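Local coordinates for alkaline serine protease (PDB 2PFE), which probably cleaves peptide bonds as a secreted serine endopeptidase of the chymotrypsin-like S1 family, here as the two-barrel protease domain of a longer precursor, at residues I18-R23 and S148-V153; V83-S88 and P143-S148. One frame throughout, in Å; residues are numbered along the deposited sequence.

Contact 1: I18-R23 and S148-V153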
ATOM      1  N   ILE A  18      -0.471   5.178   3.812  1.00  4.23           N
ATOM      2  CA  ILE A  18      -0.082   4.010   4.581  1.00  4.09           C
ATOM      3  C   ILE A  18      -0.724   2.765   3.964  1.00  3.61           C
ATOM      4  O   ILE A  18      -1.913   2.744   3.679  1.00  3.85           O
ATOM      5  CB  ILE A  18      -0.556   4.170   6.051  1.00  3.69           C
ATOM      6  CG1 ILE A  18       0.176   5.335   6.725  1.00  3.58           C
ATOM      7  CG2 ILE A  18      -0.464   2.836   6.833  1.00  5.49           C
ATOM      8  CD1 ILE A  18      -0.478   5.811   8.051  1.00  4.96           C
ATOM      9  N   GLY A  19       0.082   1.731   3.773  1.00  3.48           N
ATOM     10  CA  GLY A  19      -0.423   0.444   3.329  1.00  3.91           C
ATOM     11  C   GLY A  19      -1.048  -0.373   4.444  1.00  3.86           C
ATOM     12  O   GLY A  19      -2.246  -0.305   4.655  1.00  4.42           O
ATOM     13  N   PHE A  20      -0.223  -1.161   5.143  1.00  3.86           N
ATOM     14  CA  PHE A  20      -0.669  -2.032   6.232  1.00  4.22           C
ATOM     15  C   PHE A  20       0.319  -1.934   7.394  1.00  4.35           C
ATOM     16  O   PHE A  20       1.529  -1.963   7.174  1.00  5.23           O
ATOM     17  CB  PHE A  20      -0.680  -3.512   5.811  1.00  3.68           C
ATOM     18  CG  PHE A  20      -1.668  -3.861   4.714  1.00  4.31           C
ATOM     19  CD1 PHE A  20      -1.260  -3.955   3.385  1.00  4.73           C
ATOM     20  CD2 PHE A  20      -2.998  -4.106   5.008  1.00  4.70           C
ATOM     21  CE1 PHE A  20      -2.187  -4.296   2.370  1.00  4.86           C
ATOM     22  CE2 PHE A  20      -3.917  -4.428   4.010  1.00  4.75           C
ATOM     23  CZ  PHE A  20      -3.509  -4.538   2.696  1.00  4.54           C
ATOM     24  N   SER A  21      -0.182  -1.842   8.614  1.00  4.34           N
ATOM     25  CA  SER A  21       0.697  -2.004   9.787  1.00  4.10           C
ATOM     26  C   SER A  21       1.452  -3.331   9.713  1.00  3.97           C
ATOM     27  O   SER A  21       0.875  -4.372   9.341  1.00  4.07           O
ATOM     28  CB  SER A  21      -0.091  -1.978  11.092  1.00  4.35           C
ATOM     29  OG  SER A  21      -0.630  -0.686  11.348  1.00  4.74           O
ATOM     30  N   VAL A  22       2.733  -3.289  10.082  1.00  3.71           N
ATOM     31  CA  VAL A  22       3.587  -4.488  10.144  1.00  4.48           C
ATOM     32  C   VAL A  22       4.447  -4.477  11.403  1.00  5.31           C
ATOM     33  O   VAL A  22       4.596  -3.444  12.050  1.00  5.09           O
ATOM     34  CB  VAL A  22       4.522  -4.625   8.898  1.00  4.46           C
ATOM     35  CG1 VAL A  22       3.729  -4.849   7.603  1.00  3.92           C
ATOM     36  CG2 VAL A  22       5.481  -3.437   8.765  1.00  5.89           C
ATOM     37  N   ARG A  23       4.992  -5.643  11.734  1.00  5.58           N
ATOM     38  CA  ARG A  23       6.025  -5.779  12.760  1.00  6.66           C
ATOM     39  C   ARG A  23       7.266  -6.427  12.157  1.00  7.01           C
ATOM     40  O   ARG A  23       7.163  -7.207  11.217  1.00  6.94           O
ATOM     41  CB  ARG A  23       5.545  -6.657  13.924  1.00  6.60           C
ATOM     42  CG  ARG A  23       4.325  -6.155  14.639  1.00  8.58           C
ATOM     43  CD  ARG A  23       3.876  -7.164  15.685  1.00 10.76           C
ATOM     44  NE  ARG A  23       2.619  -6.756  16.314  1.00 12.14           N
ATOM     45  CZ  ARG A  23       2.505  -5.795  17.226  1.00 14.18           C
ATOM     46  NH1 ARG A  23       3.578  -5.132  17.655  1.00 16.67           N
ATOM     47  NH2 ARG A  23       1.307  -5.498  17.725  1.00 15.79           N
ATOM     48  N   SER A 148     -11.577  -9.352   4.040  1.00  5.03           N
ATOM     49  CA  SER A 148     -10.617  -9.033   5.106  1.00  5.07           C
ATOM     50  C   SER A 148      -9.165  -9.461   4.790  1.00  4.90           C
ATOM     51  O   SER A 148      -8.275  -9.422   5.658  1.00  5.28           O
ATOM     52  CB  SER A 148     -11.078  -9.676   6.406  1.00  4.97           C
ATOM     53  OG  SER A 148     -11.079 -11.078   6.242  1.00  6.12           O
ATOM     54  N   GLN A 149      -8.916  -9.845   3.540  1.00  3.94           N
ATOM     55  CA  GLN A 149      -7.605 -10.360   3.141  1.00  3.99           C
ATOM     56  C   GLN A 149      -6.773  -9.330   2.374  1.00  3.60           C
ATOM     57  O   GLN A 149      -7.167  -8.861   1.289  1.00  3.15           O
ATOM     58  CB  GLN A 149      -7.747 -11.650   2.316  1.00  3.24           C
ATOM     59  CG  GLN A 149      -8.508 -12.771   3.064  1.00  4.04           C
ATOM     60  CD  GLN A 149      -7.780 -13.306   4.298  1.00  6.27           C
ATOM     61  OE1 GLN A 149      -6.555 -13.318   4.362  1.00  5.29           O
ATOM     62  NE2 GLN A 149      -8.549 -13.769   5.282  1.00  9.20           N
ATOM     63  N   ALA A 150      -5.620  -8.974   2.951  1.00  3.88           N
ATOM     64  CA  ALA A 150      -4.669  -8.042   2.345  1.00  3.45           C
ATOM     65  C   ALA A 150      -4.168  -8.596   1.015  1.00  3.38           C
ATOM     66  O   ALA A 150      -3.803  -9.774   0.927  1.00  3.58           O
ATOM     67  CB  ALA A 150      -3.490  -7.821   3.293  1.00  2.93           C
ATOM     68  N   GLN A 151      -4.150  -7.744  -0.010  1.00  2.59           N
ATOM     69  CA  GLN A 151      -3.721  -8.110  -1.371  1.00  3.55           C
ATOM     70  C   GLN A 151      -2.443  -7.437  -1.836  1.00  3.56           C
ATOM     71  O   GLN A 151      -1.669  -8.071  -2.558  1.00  3.47           O
ATOM     72  CB  GLN A 151      -4.823  -7.818  -2.406  1.00  3.56           C
ATOM     73  CG  GLN A 151      -6.124  -8.587  -2.155  1.00  3.13           C
ATOM     74  CD  GLN A 151      -5.917 -10.081  -2.072  1.00  5.13           C
ATOM     75  OE1 GLN A 151      -5.300 -10.659  -2.962  1.00  3.70           O
ATOM     76  NE2 GLN A 151      -6.421 -10.717  -1.002  1.00  4.21           N
ATOM     77  N   GLY A 152      -2.246  -6.160  -1.477  1.00  2.25           N
ATOM     78  CA  GLY A 152      -1.148  -5.403  -2.058  1.00  3.81           C
ATOM     79  C   GLY A 152      -1.174  -3.964  -1.635  1.00  3.44           C
ATOM     80  O   GLY A 152      -2.025  -3.571  -0.833  1.00  4.04           O
ATOM     81  N   VAL A 153      -0.228  -3.213  -2.185  1.00  3.50           N
ATOM     82  CA  VAL A 153      -0.141  -1.785  -1.982  1.00  3.51           C
ATOM     83  C   VAL A 153      -0.117  -1.080  -3.338  1.00  3.83           C
ATOM     84  O   VAL A 153       0.445  -1.595  -4.308  1.00  4.24           O
ATOM     85  CB  VAL A 153       1.098  -1.398  -1.126  1.00  3.69           C
ATOM     86  CG1 VAL A 153       0.971  -1.970   0.293  1.00  4.89           C
ATOM     87  CG2 VAL A 153       2.369  -1.895  -1.756  1.00  5.33           C
TER

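Contact 2: V83-S88 and P143-S148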
ATOM      1  N   VAL A  83     -12.157  -1.257   8.066  1.00  5.92           N
ATOM      2  CA  VAL A  83     -12.163  -2.709   7.802  1.00  7.41           C
ATOM      3  C   VAL A  83     -10.996  -3.360   8.562  1.00  6.57           C
ATOM      4  O   VAL A  83      -9.879  -2.820   8.595  1.00  7.06           O
ATOM      5  CB  VAL A  83     -12.051  -3.049   6.279  1.00  7.92           C
ATOM      6  CG1 VAL A  83     -12.259  -4.543   6.046  1.00  9.44           C
ATOM      7  CG2 VAL A  83     -13.045  -2.248   5.449  1.00 11.27           C
ATOM      8  N   THR A  84     -11.251  -4.512   9.179  1.00  6.24           N
ATOM      9  CA  THR A  84     -10.207  -5.234   9.905  1.00  6.19           C
ATOM     10  C   THR A  84      -9.527  -6.250   8.996  1.00  5.97           C
ATOM     11  O   THR A  84     -10.199  -7.058   8.345  1.00  7.22           O
ATOM     12  CB  THR A  84     -10.763  -5.936  11.150  1.00  5.76           C
ATOM     13  OG1 THR A  84     -11.328  -4.945  12.016  1.00  6.44           O
ATOM     14  CG2 THR A  84      -9.647  -6.682  11.904  1.00  7.55           C
ATOM     15  N   VAL A  85      -8.197  -6.172   8.944  1.00  5.03           N
ATOM     16  CA  VAL A  85      -7.352  -7.100   8.176  1.00  5.31           C
ATOM     17  C   VAL A  85      -7.130  -8.355   9.019  1.00  5.34           C
ATOM     18  O   VAL A  85      -6.665  -8.267  10.160  1.00  5.88           O
ATOM     19  CB  VAL A  85      -5.992  -6.452   7.838  1.00  5.87           C
ATOM     20  CG1 VAL A  85      -5.120  -7.405   7.040  1.00  5.79           C
ATOM     21  CG2 VAL A  85      -6.191  -5.160   7.051  1.00  6.17           C
ATOM     22  N   THR A  86      -7.495  -9.515   8.483  1.00  4.94           N
ATOM     23  CA  THR A  86      -7.342 -10.766   9.241  1.00  5.11           C
ATOM     24  C   THR A  86      -6.258 -11.705   8.673  1.00  5.19           C
ATOM     25  O   THR A  86      -5.955 -12.741   9.256  1.00  5.36           O
ATOM     26  CB  THR A  86      -8.658 -11.548   9.325  1.00  5.68           C
ATOM     27  OG1 THR A  86      -9.061 -11.925   8.012  1.00  5.79           O
ATOM     28  CG2 THR A  86      -9.764 -10.729   9.972  1.00  4.94           C
ATOM     29  N   GLY A  87      -5.690 -11.351   7.527  1.00  4.71           N
ATOM     30  CA  GLY A  87      -4.708 -12.206   6.872  1.00  4.81           C
ATOM     31  C   GLY A  87      -4.346 -11.643   5.508  1.00  4.74           C
ATOM     32  O   GLY A  87      -4.771 -10.529   5.159  1.00  4.70           O
ATOM     33  N   SER A  88      -3.561 -12.403   4.742  1.00  4.52           N
ATOM     34  CA  SER A  88      -3.149 -11.993   3.399  1.00  4.67           C
ATOM     35  C   SER A  88      -3.292 -13.139   2.390  1.00  4.69           C
ATOM     36  O   SER A  88      -2.434 -13.343   1.518  1.00  4.78           O
ATOM     37  CB  SER A  88      -1.721 -11.446   3.406  1.00  5.19           C
ATOM     38  OG  SER A  88      -0.810 -12.431   3.861  1.00  4.80           O
ATOM     39  N   PRO A 143      -3.508   0.351   0.874  1.00  3.72           N
ATOM     40  CA  PRO A 143      -3.811  -1.074   0.901  1.00  3.28           C
ATOM     41  C   PRO A 143      -4.897  -1.500  -0.075  1.00  3.38           C
ATOM     42  O   PRO A 143      -5.814  -0.715  -0.387  1.00  3.85           O
ATOM     43  CB  PRO A 143      -4.337  -1.269   2.326  1.00  4.24           C
ATOM     44  CG  PRO A 143      -5.055   0.046   2.636  1.00  3.95           C
ATOM     45  CD  PRO A 143      -4.125   1.075   2.002  1.00  3.18           C
ATOM     46  N   TRP A 144      -4.826  -2.769  -0.461  1.00  3.70           N
ATOM     47  CA  TRP A 144      -5.837  -3.444  -1.275  1.00  3.33           C
ATOM     48  C   TRP A 144      -6.354  -4.611  -0.470  1.00  3.52           C
ATOM     49  O   TRP A 144      -5.556  -5.359   0.116  1.00  3.60           O
ATOM     50  CB  TRP A 144      -5.210  -3.969  -2.579  1.00  3.34           C
ATOM     51  CG  TRP A 144      -4.796  -2.855  -3.479  1.00  3.40           C
ATOM     52  CD1 TRP A 144      -3.754  -2.003  -3.285  1.00  4.11           C
ATOM     53  CD2 TRP A 144      -5.439  -2.433  -4.710  1.00  2.86           C
ATOM     54  NE1 TRP A 144      -3.703  -1.068  -4.299  1.00  4.17           N
ATOM     55  CE2 TRP A 144      -4.722  -1.307  -5.184  1.00  3.51           C
ATOM     56  CE3 TRP A 144      -6.560  -2.881  -5.433  1.00  2.99           C
ATOM     57  CZ2 TRP A 144      -5.048  -0.644  -6.368  1.00  3.73           C
ATOM     58  CZ3 TRP A 144      -6.917  -2.193  -6.608  1.00  3.84           C
ATOM     59  CH2 TRP A 144      -6.147  -1.088  -7.063  1.00  4.22           C
ATOM     60  N   LEU A 145      -7.673  -4.750  -0.443  1.00  3.75           N
ATOM     61  CA  LEU A 145      -8.364  -5.810   0.290  1.00  4.02           C
ATOM     62  C   LEU A 145      -9.365  -6.529  -0.590  1.00  3.88           C
ATOM     63  O   LEU A 145     -10.089  -5.905  -1.399  1.00  4.49           O
ATOM     64  CB  LEU A 145      -9.118  -5.243   1.507  1.00  4.51           C
ATOM     65  CG  LEU A 145      -8.306  -4.736   2.696  1.00  4.91           C
ATOM     66  CD1 LEU A 145      -9.218  -3.898   3.589  1.00  6.38           C
ATOM     67  CD2 LEU A 145      -7.678  -5.880   3.446  1.00  8.05           C
ATOM     68  N   THR A 146      -9.383  -7.844  -0.460  1.00  3.79           N
ATOM     69  CA  THR A 146     -10.520  -8.621  -0.922  1.00  4.50           C
ATOM     70  C   THR A 146     -11.138  -9.169   0.350  1.00  4.05           C
ATOM     71  O   THR A 146     -10.560 -10.047   1.007  1.00  4.43           O
ATOM     72  CB  THR A 146     -10.107  -9.739  -1.892  1.00  4.58           C
ATOM     73  OG1 THR A 146      -9.493  -9.140  -3.044  1.00  4.46           O
ATOM     74  CG2 THR A 146     -11.339 -10.543  -2.324  1.00  3.80           C
ATOM     75  N   GLY A 147     -12.304  -8.635   0.712  1.00  4.85           N
ATOM     76  CA  GLY A 147     -12.887  -8.905   2.039  1.00  4.35           C
ATOM     77  C   GLY A 147     -11.929  -8.446   3.126  1.00  4.49           C
ATOM     78  O   GLY A 147     -11.485  -7.296   3.120  1.00  5.16           O
ATOM     79  N   SER A 148     -11.577  -9.352   4.040  1.00  5.03           N
ATOM     80  CA  SER A 148     -10.617  -9.033   5.106  1.00  5.07           C
ATOM     81  C   SER A 148      -9.165  -9.461   4.790  1.00  4.90           C
ATOM     82  O   SER A 148      -8.275  -9.422   5.658  1.00  5.28           O
ATOM     83  CB  SER A 148     -11.078  -9.676   6.406  1.00  4.97           C
ATOM     84  OG  SER A 148     -11.079 -11.078   6.242  1.00  6.12           O
TER

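Contact 1: I18-R23 and S148-V153
Across this buried contact the strands run nearly at right angles, 98° between their N-to-C directions with axes 10.2 Å apart, so no backbone hydrogen bond joins them and the ring of Phe20 spans the gap. Gln149 turns from the interface, but its carbonyl is used from above its plane: Gln151 NE2 donates to Gln149 O at 3.0 Å. The Gln151 amide is held by Gln89 O and, through OE1, by Ala91 N. Ala150 carries the contact. Its CB sits over one face of the Phe20 ring, 3.8 Å from the centroid and 29° off the ring normal, a CH-pi arrangement displaced toward the tip, where Phe20 CZ lies 3.3 Å from Ala150 CB. The phenyl reaches there with CG anti to its own carbonyl carbon (chi1 -65°). At Gly152 the chain offers its carbonyl to the ring edge instead: Gly152 O is 3.3 Å from Phe20 CE1, near the ring plane. Val153 closes the row with CG1, 4.1 Å from Gly19 CA, and its side chain lies about 7 Å from that of Asp59, a predicted charge-relay residue. A classic beta bulge sets Gly19 and Phe20 opposite the single residue Ala31. Ile172 of helix 172-179 touches both Phe20 and Ala150. Strand 20-24 belongs to the N-terminal sheet and strand 149-157 to the closed C-terminal barrel; such orthogonal packing is part of the domain interface of the chymotrypsin-like double beta-barrel fold.

Contact 2: V83-S88 and P143-S148
The turn between strands 143-146 and 149-157 of the C-terminal barrel, a beta hairpin, meets here the chain that leaves strand 82-84, the second strand of a small two-stranded antiparallel sheet. Gly147 and Ser148 are the two central residues of a type II' turn, Gly147 with positive phi (59°), and Ser148 makes the polar half of the contact through both backbone and side chain. Its carbonyl receives Thr86 N in a nearly straight bond: Thr86 N to Ser148 O is 2.9 Å with 168° at the hydrogen, and the donor lies in the carbonyl plane. Val85 CA lies 3.5 Å from Ser148 O as well, a CA-H...O contact, so two consecutive residues converge on one acceptor. Thr84 O lies against Ser148 CB at 3.4 Å.

The apolar half is made by Leu145, which divides its two methyls between two valines. Leu145 CD1 meets Val83 CG1 tip to tip at 4.0 Å, while Leu145 CD2 crosses Val85 CG2 obliquely, also at 4.0 Å. Leu145 CD1 is equally close to Val83 CB; CG1, anti to the backbone N, is turned toward the hairpin turn, with Gly147 O 4.1 Å from Val83 CG1. Val75, on the partner strand 74-76, touches both Val85 and Leu145 and extends this apolar patch. On the polar side of the contact, Thr86 and Ser148 each hold their hydroxyl in the crowded position between backbone N and carbonyl carbon (chi1 63° in both), and the two oxygens, Thr86 OG1 and Ser148 OG, hydrogen-bond at 2.8 Å.

From the N terminus, the chain first passes residues 18-23 in the N-terminal sheet, then 83-88 in the linking region, and then returns through 143-148 directly into 148-153. Contact 1 closes the longer loop, with 124 intervening residues; contact 2, with 54 between its segments, is nested inside it. Ser148 belongs to both, their centres lie 7 Å apart, and 143-146 and 149-157 are adjacent antiparallel strands of one barrel. Two probable backbone hydrogen bonds connect the contacts: Gln151 N to Trp144 O and Ala150 N to Gly87 O. One hairpin thus meets the N-terminal sheet through contact 1 and the segment following strand 82-84 through contact 2.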